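PDB 3G14: nitroreductase family protein from Clostridium novyi, which probably catalyses oxidation-reduction reactions as a member of the nitroreductase family. Local coordinates for residues 33-38 with 167-172; 46-51 with 106-111; 81-86 with 143-148; 136-141 with 175-180. All coordinates share one frame; numbering follows the deposited sequence. Where two conformers were deposited one is given.

Contact 1: 33-38 with 167-172. With GOL (glycerol), chain I.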
loop_
_atom_site.group_PDB
_atom_site.type_symbol
_atom_site.label_atom_id
_atom_site.label_comp_id
_atom_site.label_asym_id
_atom_site.label_seq_id
_atom_site.Cartn_x
_atom_site.Cartn_y
_atom_site.Cartn_z
HETATM N N MSE B 33 0.803 -13.261 -1.609
HETATM C CA MSE B 33 0.189 -12.025 -2.102
HETATM C C MSE B 33 1.115 -10.826 -1.909
HETATM O O MSE B 33 1.257 -10.029 -2.803
HETATM C CB MSE B 33 -1.192 -11.840 -1.495
HETATM C CG MSE B 33 -2.131 -12.979 -2.028
HETATM SE SE MSE B 33 -3.929 -12.797 -1.361
HETATM C CE MSE B 33 -4.182 -14.630 -0.745
ATOM N N ALA B 34 1.791 -10.731 -0.777
ATOM C CA ALA B 34 2.797 -9.694 -0.568
ATOM C C ALA B 34 3.979 -9.813 -1.525
ATOM O O ALA B 34 4.470 -8.803 -2.045
ATOM C CB ALA B 34 3.263 -9.682 0.893
HETATM N N MSE B 35 4.430 -11.043 -1.773
HETATM C CA MSE B 35 5.547 -11.289 -2.686
HETATM C C MSE B 35 5.207 -10.792 -4.091
HETATM O O MSE B 35 6.107 -10.435 -4.856
HETATM C CB MSE B 35 5.904 -12.769 -2.731
HETATM C CG MSE B 35 6.453 -13.320 -1.428
HETATM SE SE MSE B 35 8.133 -12.564 -0.898
HETATM C CE MSE B 35 7.489 -11.064 0.130
ATOM N N ARG B 36 3.917 -10.770 -4.425
ATOM C CA ARG B 36 3.477 -10.363 -5.775
ATOM C C ARG B 36 3.198 -8.860 -5.880
ATOM O O ARG B 36 2.704 -8.380 -6.918
ATOM C CB ARG B 36 2.230 -11.145 -6.152
ATOM C CG ARG B 36 2.500 -12.610 -6.415
ATOM C CD ARG B 36 1.181 -13.312 -6.585
ATOM N NE ARG B 36 1.317 -14.766 -6.606
ATOM C CZ ARG B 36 1.629 -15.503 -7.670
ATOM N NH1 ARG B 36 1.845 -14.964 -8.860
ATOM N NH2 ARG B 36 1.688 -16.817 -7.542
ATOM N N ALA B 37 3.524 -8.108 -4.838
ATOM C CA ALA B 37 3.257 -6.671 -4.820
ATOM C C ALA B 37 4.246 -5.995 -5.781
ATOM O O ALA B 37 5.380 -6.488 -5.950
ATOM C CB ALA B 37 3.403 -6.120 -3.418
ATOM N N PRO B 38 3.845 -4.852 -6.388
ATOM C CA PRO B 38 4.791 -4.037 -7.167
ATOM C C PRO B 38 5.759 -3.322 -6.234
ATOM O O PRO B 38 5.393 -2.980 -5.105
ATOM C CB PRO B 38 3.900 -2.988 -7.862
ATOM C CG PRO B 38 2.728 -2.815 -6.967
ATOM C CD PRO B 38 2.519 -4.198 -6.286
ATOM N N LYS B 167 10.314 -14.383 -6.638
ATOM C CA LYS B 167 10.997 -14.376 -5.350
ATOM C C LYS B 167 10.753 -15.692 -4.607
ATOM O O LYS B 167 9.662 -16.257 -4.682
ATOM C CB LYS B 167 10.465 -13.230 -4.488
ATOM C CG LYS B 167 10.570 -11.872 -5.129
ATOM C CD LYS B 167 9.775 -10.803 -4.346
ATOM C CE LYS B 167 9.322 -9.705 -5.279
ATOM N NZ LYS B 167 8.874 -8.514 -4.533
ATOM N N ASP B 168 11.765 -16.181 -3.902
ATOM C CA ASP B 168 11.537 -17.289 -2.984
ATOM C C ASP B 168 11.115 -16.698 -1.650
ATOM O O ASP B 168 11.959 -16.103 -0.984
ATOM C CB ASP B 168 12.800 -18.128 -2.792
ATOM C CG ASP B 168 12.578 -19.296 -1.844
ATOM O OD1 ASP B 168 11.410 -19.523 -1.395
ATOM O OD2 ASP B 168 13.572 -19.995 -1.562
HETATM N N MSE B 169 9.846 -16.869 -1.256
HETATM C CA MSE B 169 9.338 -16.247 -0.011
HETATM C C MSE B 169 10.156 -16.688 1.199
HETATM O O MSE B 169 10.201 -15.976 2.184
HETATM C CB MSE B 169 7.843 -16.522 0.259
HETATM C CG MSE B 169 7.524 -17.796 1.054
HETATM SE SE MSE B 169 5.592 -18.020 1.405
HETATM C CE MSE B 169 5.125 -16.820 0.041
ATOM N N ASP B 170 10.813 -17.849 1.113
ATOM C CA ASP B 170 11.634 -18.306 2.228
ATOM C C ASP B 170 12.719 -17.293 2.601
ATOM O O ASP B 170 13.009 -17.134 3.785
ATOM C CB ASP B 170 12.218 -19.698 1.943
ATOM C CG ASP B 170 13.077 -20.205 3.068
ATOM O OD1 ASP B 170 12.589 -20.338 4.209
ATOM O OD2 ASP B 170 14.257 -20.467 2.796
ATOM N N GLU B 171 13.260 -16.565 1.616
ATOM C CA GLU B 171 14.250 -15.487 1.880
ATOM C C GLU B 171 13.649 -14.233 2.562
ATOM O O GLU B 171 14.381 -13.326 2.958
ATOM C CB GLU B 171 14.877 -15.006 0.567
ATOM N N TYR B 172 12.331 -14.176 2.667
ATOM C CA TYR B 172 11.644 -12.934 3.062
ATOM C C TYR B 172 10.698 -13.116 4.241
ATOM O O TYR B 172 9.978 -12.193 4.575
ATOM C CB TYR B 172 10.875 -12.348 1.876
ATOM C CG TYR B 172 11.749 -11.957 0.712
ATOM C CD1 TYR B 172 12.332 -10.694 0.643
ATOM C CD2 TYR B 172 11.991 -12.859 -0.334
ATOM C CE1 TYR B 172 13.150 -10.331 -0.440
ATOM C CE2 TYR B 172 12.795 -12.500 -1.430
ATOM C CZ TYR B 172 13.384 -11.238 -1.458
ATOM O OH TYR B 172 14.184 -10.887 -2.516
HETATM C C1 GOL I . 6.667 -13.239 -6.799
HETATM O O1 GOL I . 7.950 -12.701 -6.579
HETATM C C2 GOL I . 6.616 -14.684 -6.302
HETATM O O2 GOL I . 7.382 -14.929 -5.129
HETATM C C3 GOL I . 5.168 -15.098 -6.079
HETATM O O3 GOL I . 5.031 -16.485 -6.302
HETATM O O HOH W 1 7.095 -8.299 -2.738
HETATM O O HOH W 2 8.194 -6.258 -6.467
#

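Contact 2: 46-51 with 106-111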
loop_
_atom_site.group_PDB
_atom_site.type_symbol
_atom_site.label_atom_id
_atom_site.label_comp_id
_atom_site.label_asym_id
_atom_site.label_seq_id
_atom_site.Cartn_x
_atom_site.Cartn_y
_atom_site.Cartn_z
ATOM N N TYR B 46 12.103 -5.127 1.892
ATOM C CA TYR B 46 11.456 -5.505 3.166
ATOM C C TYR B 46 11.440 -7.029 3.305
ATOM O O TYR B 46 11.631 -7.765 2.338
ATOM C CB TYR B 46 10.022 -4.953 3.236
ATOM C CG TYR B 46 9.246 -5.187 1.961
ATOM C CD1 TYR B 46 8.687 -6.436 1.684
ATOM C CD2 TYR B 46 9.132 -4.188 0.995
ATOM C CE1 TYR B 46 8.015 -6.652 0.488
ATOM C CE2 TYR B 46 8.497 -4.418 -0.205
ATOM C CZ TYR B 46 7.939 -5.658 -0.453
ATOM O OH TYR B 46 7.265 -5.883 -1.644
ATOM N N LYS B 47 11.289 -7.461 4.554
ATOM C CA LYS B 47 10.976 -8.824 4.935
ATOM C C LYS B 47 9.966 -8.781 6.072
ATOM O O LYS B 47 9.748 -7.708 6.674
ATOM C CB LYS B 47 12.254 -9.562 5.372
ATOM C CG LYS B 47 13.359 -9.648 4.295
ATOM C CD LYS B 47 14.610 -10.410 4.784
ATOM C CE LYS B 47 15.543 -10.762 3.622
ATOM N NZ LYS B 47 16.070 -9.613 2.902
ATOM N N PHE B 48 9.351 -9.938 6.343
ATOM C CA PHE B 48 8.288 -10.101 7.343
ATOM C C PHE B 48 8.759 -11.059 8.415
ATOM O O PHE B 48 9.325 -12.134 8.103
ATOM C CB PHE B 48 7.002 -10.633 6.663
ATOM C CG PHE B 48 6.513 -9.705 5.619
ATOM C CD1 PHE B 48 5.851 -8.524 5.991
ATOM C CD2 PHE B 48 6.756 -9.956 4.265
ATOM C CE1 PHE B 48 5.441 -7.591 5.045
ATOM C CE2 PHE B 48 6.324 -9.023 3.292
ATOM C CZ PHE B 48 5.664 -7.848 3.685
ATOM N N ILE B 49 8.526 -10.682 9.667
ATOM C CA ILE B 49 8.711 -11.618 10.790
ATOM C C ILE B 49 7.317 -12.007 11.277
ATOM O O ILE B 49 6.486 -11.131 11.617
ATOM C CB ILE B 49 9.494 -11.001 11.945
ATOM C CG1 ILE B 49 10.797 -10.365 11.450
ATOM C CG2 ILE B 49 9.723 -12.025 13.077
ATOM C CD1 ILE B 49 11.530 -9.528 12.572
ATOM N N VAL B 50 7.052 -13.312 11.263
ATOM C CA VAL B 50 5.855 -13.876 11.893
ATOM C C VAL B 50 6.173 -14.066 13.374
ATOM O O VAL B 50 7.083 -14.798 13.729
ATOM C CB VAL B 50 5.416 -15.220 11.249
ATOM C CG1 VAL B 50 4.257 -15.903 12.051
ATOM C CG2 VAL B 50 5.018 -15.017 9.792
ATOM N N VAL B 51 5.451 -13.382 14.240
ATOM C CA VAL B 51 5.713 -13.517 15.685
ATOM C C VAL B 51 4.631 -14.381 16.344
ATOM O O VAL B 51 3.443 -13.956 16.425
ATOM C CB VAL B 51 5.796 -12.154 16.407
ATOM C CG1 VAL B 51 6.026 -12.379 17.910
ATOM C CG2 VAL B 51 6.848 -11.244 15.742
ATOM N N ILE B 106 2.753 -0.821 0.454
ATOM C CA ILE B 106 2.085 -1.562 -0.645
ATOM C C ILE B 106 1.999 -3.017 -0.239
ATOM O O ILE B 106 0.924 -3.624 -0.240
ATOM C CB ILE B 106 2.846 -1.413 -2.013
ATOM C CG1 ILE B 106 2.791 0.018 -2.568
ATOM C CG2 ILE B 106 2.241 -2.339 -3.109
ATOM C CD1 ILE B 106 3.698 0.259 -3.812
ATOM N N ALA B 107 3.146 -3.610 0.127
ATOM C CA ALA B 107 3.204 -5.047 0.440
ATOM C C ALA B 107 2.411 -5.395 1.689
ATOM O O ALA B 107 1.701 -6.416 1.725
ATOM C CB ALA B 107 4.697 -5.544 0.563
HETATM N N MSE B 108 2.519 -4.554 2.714
HETATM C CA MSE B 108 1.721 -4.741 3.918
HETATM C C MSE B 108 0.204 -4.641 3.638
HETATM O O MSE B 108 -0.575 -5.349 4.272
HETATM C CB MSE B 108 2.139 -3.726 5.006
HETATM C CG MSE B 108 1.492 -3.995 6.335
HETATM SE SE MSE B 108 1.849 -5.831 7.091
HETATM C CE MSE B 108 2.648 -5.026 8.739
ATOM N N GLU B 109 -0.234 -3.806 2.693
ATOM C CA GLU B 109 -1.676 -3.775 2.369
ATOM C C GLU B 109 -2.087 -5.080 1.643
ATOM O O GLU B 109 -3.256 -5.510 1.756
ATOM C CB GLU B 109 -2.062 -2.525 1.568
ATOM C CG GLU B 109 -3.571 -2.334 1.347
ATOM C CD GLU B 109 -4.378 -2.184 2.634
ATOM O OE1 GLU B 109 -3.745 -2.237 3.737
ATOM O OE2 GLU B 109 -5.620 -2.035 2.531
ATOM N N HIS B 110 -1.164 -5.700 0.893
ATOM C CA HIS B 110 -1.421 -7.027 0.328
ATOM C C HIS B 110 -1.609 -8.067 1.457
ATOM O O HIS B 110 -2.495 -8.933 1.370
ATOM C CB HIS B 110 -0.314 -7.459 -0.683
ATOM C CG HIS B 110 -0.421 -6.798 -2.028
ATOM N ND1 HIS B 110 -0.140 -7.459 -3.214
ATOM C CD2 HIS B 110 -0.700 -5.518 -2.372
ATOM C CE1 HIS B 110 -0.311 -6.618 -4.228
ATOM N NE2 HIS B 110 -0.634 -5.437 -3.745
ATOM N N ILE B 111 -0.797 -7.956 2.517
ATOM C CA ILE B 111 -0.939 -8.835 3.722
ATOM C C ILE B 111 -2.332 -8.658 4.305
ATOM O O ILE B 111 -3.083 -9.633 4.514
ATOM C CB ILE B 111 0.080 -8.475 4.836
ATOM C CG1 ILE B 111 1.533 -8.674 4.364
ATOM C CG2 ILE B 111 -0.192 -9.300 6.123
ATOM C CD1 ILE B 111 1.941 -10.103 4.199
#

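Contact 3: 81-86 with 143-148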
loop_
_atom_site.group_PDB
_atom_site.type_symbol
_atom_site.label_atom_id
_atom_site.label_comp_id
_atom_site.label_asym_id
_atom_site.label_seq_id
_atom_site.Cartn_x
_atom_site.Cartn_y
_atom_site.Cartn_z
ATOM N N THR B 81 1.379 -12.153 15.208
ATOM C CA THR B 81 1.547 -10.805 14.684
ATOM C C THR B 81 2.556 -10.845 13.543
ATOM O O THR B 81 3.539 -11.586 13.597
ATOM C CB THR B 81 2.000 -9.839 15.833
ATOM O OG1 THR B 81 0.888 -9.587 16.700
ATOM C CG2 THR B 81 2.576 -8.539 15.285
ATOM N N ILE B 82 2.273 -10.093 12.484
ATOM C CA ILE B 82 3.204 -9.961 11.348
ATOM C C ILE B 82 3.881 -8.607 11.443
ATOM O O ILE B 82 3.198 -7.594 11.528
ATOM C CB ILE B 82 2.503 -10.137 9.985
ATOM C CG1 ILE B 82 1.879 -11.537 9.907
ATOM C CG2 ILE B 82 3.503 -9.949 8.847
ATOM C CD1 ILE B 82 0.883 -11.796 8.773
ATOM N N VAL B 83 5.220 -8.588 11.408
ATOM C CA VAL B 83 5.983 -7.329 11.498
ATOM C C VAL B 83 6.739 -7.071 10.170
ATOM O O VAL B 83 7.462 -7.972 9.685
ATOM C CB VAL B 83 7.035 -7.424 12.637
ATOM C CG1 VAL B 83 7.828 -6.134 12.771
ATOM C CG2 VAL B 83 6.376 -7.766 13.982
ATOM N N ALA B 84 6.565 -5.877 9.607
ATOM C CA ALA B 84 7.182 -5.529 8.336
ATOM C C ALA B 84 8.432 -4.690 8.608
ATOM O O ALA B 84 8.332 -3.614 9.173
ATOM C CB ALA B 84 6.193 -4.808 7.421
ATOM N N VAL B 85 9.598 -5.192 8.168
ATOM C CA VAL B 85 10.903 -4.597 8.435
ATOM C C VAL B 85 11.571 -4.243 7.093
ATOM O O VAL B 85 11.636 -5.056 6.176
ATOM C CB VAL B 85 11.795 -5.582 9.230
ATOM C CG1 VAL B 85 13.218 -4.974 9.562
ATOM C CG2 VAL B 85 11.069 -6.056 10.522
ATOM N N ALA B 86 12.067 -3.031 6.971
ATOM C CA ALA B 86 12.676 -2.565 5.712
ATOM C C ALA B 86 14.081 -2.031 5.841
ATOM O O ALA B 86 14.532 -1.584 6.928
ATOM C CB ALA B 86 11.805 -1.527 5.045
ATOM N N LEU B 143 18.078 -1.197 10.181
ATOM C CA LEU B 143 16.811 -1.415 9.509
ATOM C C LEU B 143 15.696 -0.652 10.215
ATOM O O LEU B 143 15.903 -0.134 11.306
ATOM C CB LEU B 143 16.509 -2.905 9.480
ATOM C CG LEU B 143 17.602 -3.738 8.784
ATOM C CD1 LEU B 143 17.322 -5.236 8.936
ATOM C CD2 LEU B 143 17.727 -3.382 7.317
ATOM N N ARG B 144 14.512 -0.602 9.591
ATOM C CA ARG B 144 13.370 0.149 10.112
ATOM C C ARG B 144 12.191 -0.792 10.276
ATOM O O ARG B 144 11.934 -1.603 9.391
ATOM C CB ARG B 144 12.996 1.327 9.195
ATOM C CG ARG B 144 14.135 2.349 8.992
ATOM C CD ARG B 144 14.606 3.013 10.288
ATOM N NE ARG B 144 13.495 3.564 11.077
ATOM C CZ ARG B 144 12.881 4.726 10.851
ATOM N NH1 ARG B 144 13.248 5.520 9.862
ATOM N NH2 ARG B 144 11.886 5.103 11.643
ATOM N N VAL B 145 11.512 -0.701 11.419
ATOM C CA VAL B 145 10.226 -1.383 11.622
ATOM C C VAL B 145 9.129 -0.459 11.079
ATOM O O VAL B 145 8.834 0.585 11.655
ATOM C CB VAL B 145 9.982 -1.805 13.111
ATOM C CG1 VAL B 145 8.641 -2.581 13.257
ATOM C CG2 VAL B 145 11.211 -2.616 13.644
ATOM N N VAL B 146 8.528 -0.848 9.971
ATOM C CA VAL B 146 7.546 0.013 9.305
ATOM C C VAL B 146 6.155 -0.034 9.963
ATOM O O VAL B 146 5.554 1.001 10.265
ATOM C CB VAL B 146 7.491 -0.292 7.780
ATOM C CG1 VAL B 146 6.413 0.566 7.042
ATOM C CG2 VAL B 146 8.879 -0.132 7.096
ATOM N N ALA B 147 5.630 -1.243 10.130
ATOM C CA ALA B 147 4.310 -1.482 10.664
ATOM C C ALA B 147 4.240 -2.924 11.098
ATOM O O ALA B 147 5.140 -3.709 10.819
ATOM C CB ALA B 147 3.191 -1.153 9.624
ATOM N N LEU B 148 3.204 -3.212 11.861
ATOM C CA LEU B 148 2.895 -4.567 12.297
ATOM C C LEU B 148 1.380 -4.719 12.390
ATOM O O LEU B 148 0.641 -3.744 12.463
ATOM C CB LEU B 148 3.625 -4.862 13.624
ATOM C CG LEU B 148 3.297 -4.033 14.871
ATOM C CD1 LEU B 148 2.151 -4.654 15.691
ATOM C CD2 LEU B 148 4.552 -3.858 15.728
#

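Contact 4: 136-141 with 175-180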
loop_
_atom_site.group_PDB
_atom_site.type_symbol
_atom_site.label_atom_id
_atom_site.label_comp_id
_atom_site.label_asym_id
_atom_site.label_seq_id
_atom_site.Cartn_x
_atom_site.Cartn_y
_atom_site.Cartn_z
ATOM N N ALA B 136 13.477 -6.861 20.881
ATOM C CA ALA B 136 12.688 -8.076 21.052
ATOM C C ALA B 136 12.924 -9.100 19.946
ATOM O O ALA B 136 13.080 -10.299 20.240
ATOM C CB ALA B 136 11.234 -7.763 21.129
ATOM N N LEU B 137 12.929 -8.614 18.695
ATOM C CA LEU B 137 12.963 -9.470 17.503
ATOM C C LEU B 137 14.370 -9.636 16.900
ATOM O O LEU B 137 14.533 -10.287 15.873
ATOM C CB LEU B 137 11.970 -8.951 16.473
ATOM C CG LEU B 137 10.530 -8.701 16.993
ATOM C CD1 LEU B 137 9.520 -8.335 15.884
ATOM C CD2 LEU B 137 10.040 -9.907 17.769
ATOM N N LYS B 138 15.362 -9.026 17.550
ATOM C CA LYS B 138 16.773 -9.156 17.185
ATOM C C LYS B 138 17.035 -8.595 15.780
ATOM O O LYS B 138 17.741 -9.191 14.964
ATOM C CB LYS B 138 17.243 -10.610 17.419
ATOM C CG LYS B 138 17.266 -10.956 18.922
ATOM C CD LYS B 138 17.178 -12.447 19.240
ATOM C CE LYS B 138 16.948 -12.669 20.742
ATOM N NZ LYS B 138 17.256 -14.069 21.149
ATOM N N ILE B 139 16.469 -7.410 15.529
ATOM C CA ILE B 139 16.540 -6.759 14.214
ATOM C C ILE B 139 17.740 -5.823 14.232
ATOM O O ILE B 139 17.833 -4.982 15.116
ATOM C CB ILE B 139 15.253 -5.936 13.927
ATOM C CG1 ILE B 139 14.005 -6.853 13.904
ATOM C CG2 ILE B 139 15.424 -5.097 12.616
ATOM C CD1 ILE B 139 12.686 -6.130 13.824
ATOM N N PRO B 140 18.679 -5.963 13.263
ATOM C CA PRO B 140 19.774 -4.964 13.158
ATOM C C PRO B 140 19.279 -3.503 13.185
ATOM O O PRO B 140 18.265 -3.160 12.566
ATOM C CB PRO B 140 20.432 -5.294 11.805
ATOM C CG PRO B 140 20.156 -6.770 11.619
ATOM C CD PRO B 140 18.781 -7.017 12.241
ATOM N N ASP B 141 20.017 -2.658 13.898
ATOM C CA ASP B 141 19.590 -1.285 14.150
ATOM C C ASP B 141 19.638 -0.377 12.918
ATOM O O ASP B 141 19.076 0.709 12.951
ATOM C CB ASP B 141 20.419 -0.661 15.280
ATOM C CG ASP B 141 19.630 0.340 16.130
ATOM O OD1 ASP B 141 18.366 0.481 16.006
ATOM O OD2 ASP B 141 20.297 0.987 16.961
ATOM N N ILE B 175 10.551 -16.383 11.480
ATOM C CA ILE B 175 9.715 -16.757 12.641
ATOM C C ILE B 175 10.419 -16.300 13.909
ATOM O O ILE B 175 11.553 -16.733 14.181
ATOM C CB ILE B 175 9.391 -18.293 12.689
ATOM C CG1 ILE B 175 8.544 -18.676 13.906
ATOM C CG2 ILE B 175 10.682 -19.158 12.641
ATOM C CD1 ILE B 175 7.179 -18.065 14.004
ATOM N N ASP B 176 9.742 -15.403 14.628
ATOM C CA ASP B 176 10.091 -14.885 15.973
ATOM C C ASP B 176 11.335 -13.984 16.032
ATOM O O ASP B 176 11.416 -13.081 16.881
ATOM C CB ASP B 176 10.214 -16.019 17.015
ATOM C CG ASP B 176 8.867 -16.633 17.400
ATOM O OD1 ASP B 176 7.821 -15.958 17.261
ATOM O OD2 ASP B 176 8.868 -17.789 17.851
ATOM N N LYS B 177 12.321 -14.275 15.184
ATOM C CA LYS B 177 13.616 -13.662 15.224
ATOM C C LYS B 177 14.102 -13.360 13.804
ATOM O O LYS B 177 13.955 -14.158 12.887
ATOM C CB LYS B 177 14.620 -14.598 15.920
ATOM C CG LYS B 177 16.007 -14.074 15.947
ATOM C CD LYS B 177 16.932 -15.066 16.646
ATOM C CE LYS B 177 18.393 -14.646 16.543
ATOM N NZ LYS B 177 19.277 -15.617 17.229
ATOM N N TRP B 178 14.669 -12.182 13.631
ATOM C CA TRP B 178 15.236 -11.786 12.347
ATOM C C TRP B 178 16.320 -12.783 11.915
ATOM O O TRP B 178 17.237 -13.096 12.684
ATOM C CB TRP B 178 15.825 -10.370 12.467
ATOM C CG TRP B 178 16.452 -9.871 11.219
ATOM C CD1 TRP B 178 17.780 -9.861 10.898
ATOM C CD2 TRP B 178 15.765 -9.270 10.126
ATOM N NE1 TRP B 178 17.951 -9.318 9.640
ATOM C CE2 TRP B 178 16.730 -8.946 9.148
ATOM C CE3 TRP B 178 14.422 -9.013 9.857
ATOM C CZ2 TRP B 178 16.396 -8.329 7.939
ATOM C CZ3 TRP B 178 14.084 -8.433 8.635
ATOM C CH2 TRP B 178 15.076 -8.081 7.700
ATOM N N GLY B 179 16.199 -13.298 10.689
ATOM C CA GLY B 179 17.182 -14.256 10.149
ATOM C C GLY B 179 16.833 -15.728 10.311
ATOM O O GLY B 179 17.462 -16.578 9.680
ATOM N N THR B 180 15.874 -16.047 11.178
ATOM C CA THR B 180 15.424 -17.428 11.362
ATOM C C THR B 180 14.249 -17.734 10.402
ATOM O O THR B 180 13.148 -17.208 10.546
ATOM C CB THR B 180 14.997 -17.698 12.821
ATOM O OG1 THR B 180 16.116 -17.457 13.693
ATOM C CG2 THR B 180 14.503 -19.144 13.005
HETATM O O HOH W 3 13.350 -12.833 18.771
HETATM O O HOH W 4 18.747 -11.660 14.539
#

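Contact 1: 33-38 with 167-172
Met35, a selenomethionine, reaches from the last turn of helix 24-35 toward residues 167-172. Its CB passes the bound glycerol, 3.5 Å from GOL O2. CG, anti to the carbonyl carbon (chi1 -66°), comes next and lies 3.9 Å from Met169 CB. The two side chains cross at about a right angle. The Met35 chain then bends. Its SE packs 3.9 Å from Tyr172 CB and 4.6 Å from the centroid of the Tyr172 ring. It stands 41° off the ring normal, which makes an oblique Met-aromatic contact. Met35 CE, at the tip, is 4.0 Å from Tyr172 CB.

In the fold, residues 167-172 lead into strand 173-175, and Tyr172 is already backbone-bonded to Phe48 of strand 46-51. The contact therefore ties the end of helix 24-35 to the approach of a strand at the sheet edge within this chain. An Asx turn shapes this approach: Asp168 OD1 accepts from Asp170 N, met from above the carboxylate plane.

Lys167 supplies the polar part. Its extended chain brings NZ to the carbonyls at the helix end. The direct bond from Lys167 NZ to Met35 O is weak, at 3.4 Å. NZ also bonds to Thr44 OG1 and to two waters, one donating to Ala34 O and the other to Ala37 O. The glycerol, probably from the crystallisation liquor, is gripped at the Lys167 backbone. Lys167 N donates to GOL O1 at 2.9 Å, nearly straight (169°). GOL O2 donates to Lys167 O at 2.7 Å. GOL O3 lies over one face of the Arg36 guanidinium.

Contact 2: 46-51 with 106-111
Tyr46 sets the outer part of its ring against the methyl of Ala107. Ala107 CB is 3.4 Å from Tyr46 CZ and equally close to Tyr46 OH. It also lies 3.5 Å from Tyr46 CE1. The methyl approaches the ring obliquely.

Phe48, two residues on, meets the same methyl differently. Ala107 CB lies at the ring edge, in its plane, 4.0 Å from Phe48 CZ. One methyl thus touches both aromatic rings. Ile111, one helical turn further along, meets Phe48 tip to tip. Its CG1 is 4.1 Å from Phe48 CE1, and its CD1 lies over a face of the ring. Ile111 was deposited in two conformers, so this detail is less certain. Met108, a selenomethionine, brings SE obliquely to Phe48 CE1 at 4.5 Å.

The contact is apolar and buried. The strand and helix segment axes approach to 10.5 Å, with directions 35° apart. Ala34 and Met35 of helix 24-35 also touch Phe48, which is therefore packed by two helices. Beyond the contact, Glu109 and His110 are hydrogen-bonded to His110 and Glu109 of the second subunit. Helix 99-117 thus has the sheet on one side and the partner subunit on another, an arrangement consistent with the central helix of the dimeric, FMN-dependent nitroreductase fold.

Contact 3: 81-86 with 143-148
Ala86 and Arg144 are joined by two backbone hydrogen bonds. Ala86 N donates to Arg144 O at 2.8 Å (168°), and Arg144 N donates to Ala86 O at 2.8 Å. Ala84 is bonded differently. Its N donates to Ala147 O at 2.9 Å (170°), but Ala84 O accepts from Val146 N, also at 2.9 Å. Val146 and Ala147 therefore both face Ala84. The geometry is consistent with a beta bulge of the classic type, with Val146 taking the helix-like backbone angles of its first position. Ala147 N, however, is buried and has no partner in the model.

The pair lies in the mixed sheet of the nitroreductase fold. Strand 144-151 is an outermost strand within this chain, and strand 80-86 goes on to pair with strand 46-51. Lys97 of the second subunit donates to Val146 O, so the partner chain reaches the bulge.

Packing surrounds the backbone bonds. Val83 and Val145 point to the same face. Val83 CG1, placed anti to the backbone N (chi1 -179°), meets Val145 CG1 at 3.7 Å. Leu148 lies side by side with Val83, its CB 4.0 Å from Val83 CG2. Val85 CG1 meets Leu143 CB at 3.9 Å, with the two side chains crossing at about a right angle. Leu137 and Ile133 of helix 130-137 pack on this side, against Val83 and Leu148. Ala84, Ala86 and Arg144 point to the other face. There Ala86 CB touches Val146 CG2 at 3.8 Å, and Tyr100 and Thr104 of helix 99-117 pack on Ala86. The Arg144 side chain bends away to a salt bridge with Glu130.

Contact 4: 136-141 with 175-180
Leu137 and Trp178 share the direct hydrogen bond of this contact. Trp178 N donates to Leu137 O at 2.9 Å, almost straight (172°). Two waters add bridges between carbonyls. One donates to Ala136 O and Asp176 O, the other to Lys138 O and Trp178 O. A longer CA-H...O contact runs from Lys177 CA to Leu137 O at 3.6 Å. Leu137 CD2 rests against another backbone carbonyl, 3.6 Å from Asp176 O.

The aromatic contact is a CH-pi interaction. Pro140 CD stands over the five-membered ring of Trp178, 3.7 Å from its centroid and 28° off the normal. Its closest approach is to Trp178 CD1, at 3.3 Å.

Aliphatic packing is looser. Ile139 CG1 is 4.2 Å from Trp178 CB. The two lysines meet through their methylenes, with Lys138 CD 3.7 Å from Lys177 CE. This holds for one of two deposited conformers of Lys138 and is less certain. Their like charges are near and probably repel, but both residues are exposed to solvent. Asp176 OD1 turns elsewhere, to the backbone N atoms of Glu52 and Ser53.

Residues 177-180 form a type II beta turn, with Gly179 at its third position, where positive phi is usual. The turn follows strand 173-175 and docks on the C-terminal end of helix 130-137. Leu137, Ile139 and Trp178 also pack on strands 46-51 and 80-86, so turn and helix end close over the sheet of the nitroreductase fold.

In the fold
Contacts 2 and 3 are the buried core, while contacts 1 and 4 lie further out and are partly buried. Contacts 2 and 3 meet in the sheet, where strands 46-51 and 80-86 are neighbours. Contact 3 is held by backbone bonds between strands; contact 2 is purely apolar packing of a helix on the sheet. Contacts 1 and 4 use the chain on either side of strand 173-175, each joining it to the end of a helix. Both add water bridges to carbonyls. Contact 1 also packs a selenomethionine, and in contact 4 the backbone N of Trp178 makes the direct bond. The second subunit touches contacts 1, 2 and 3, but not contact 4.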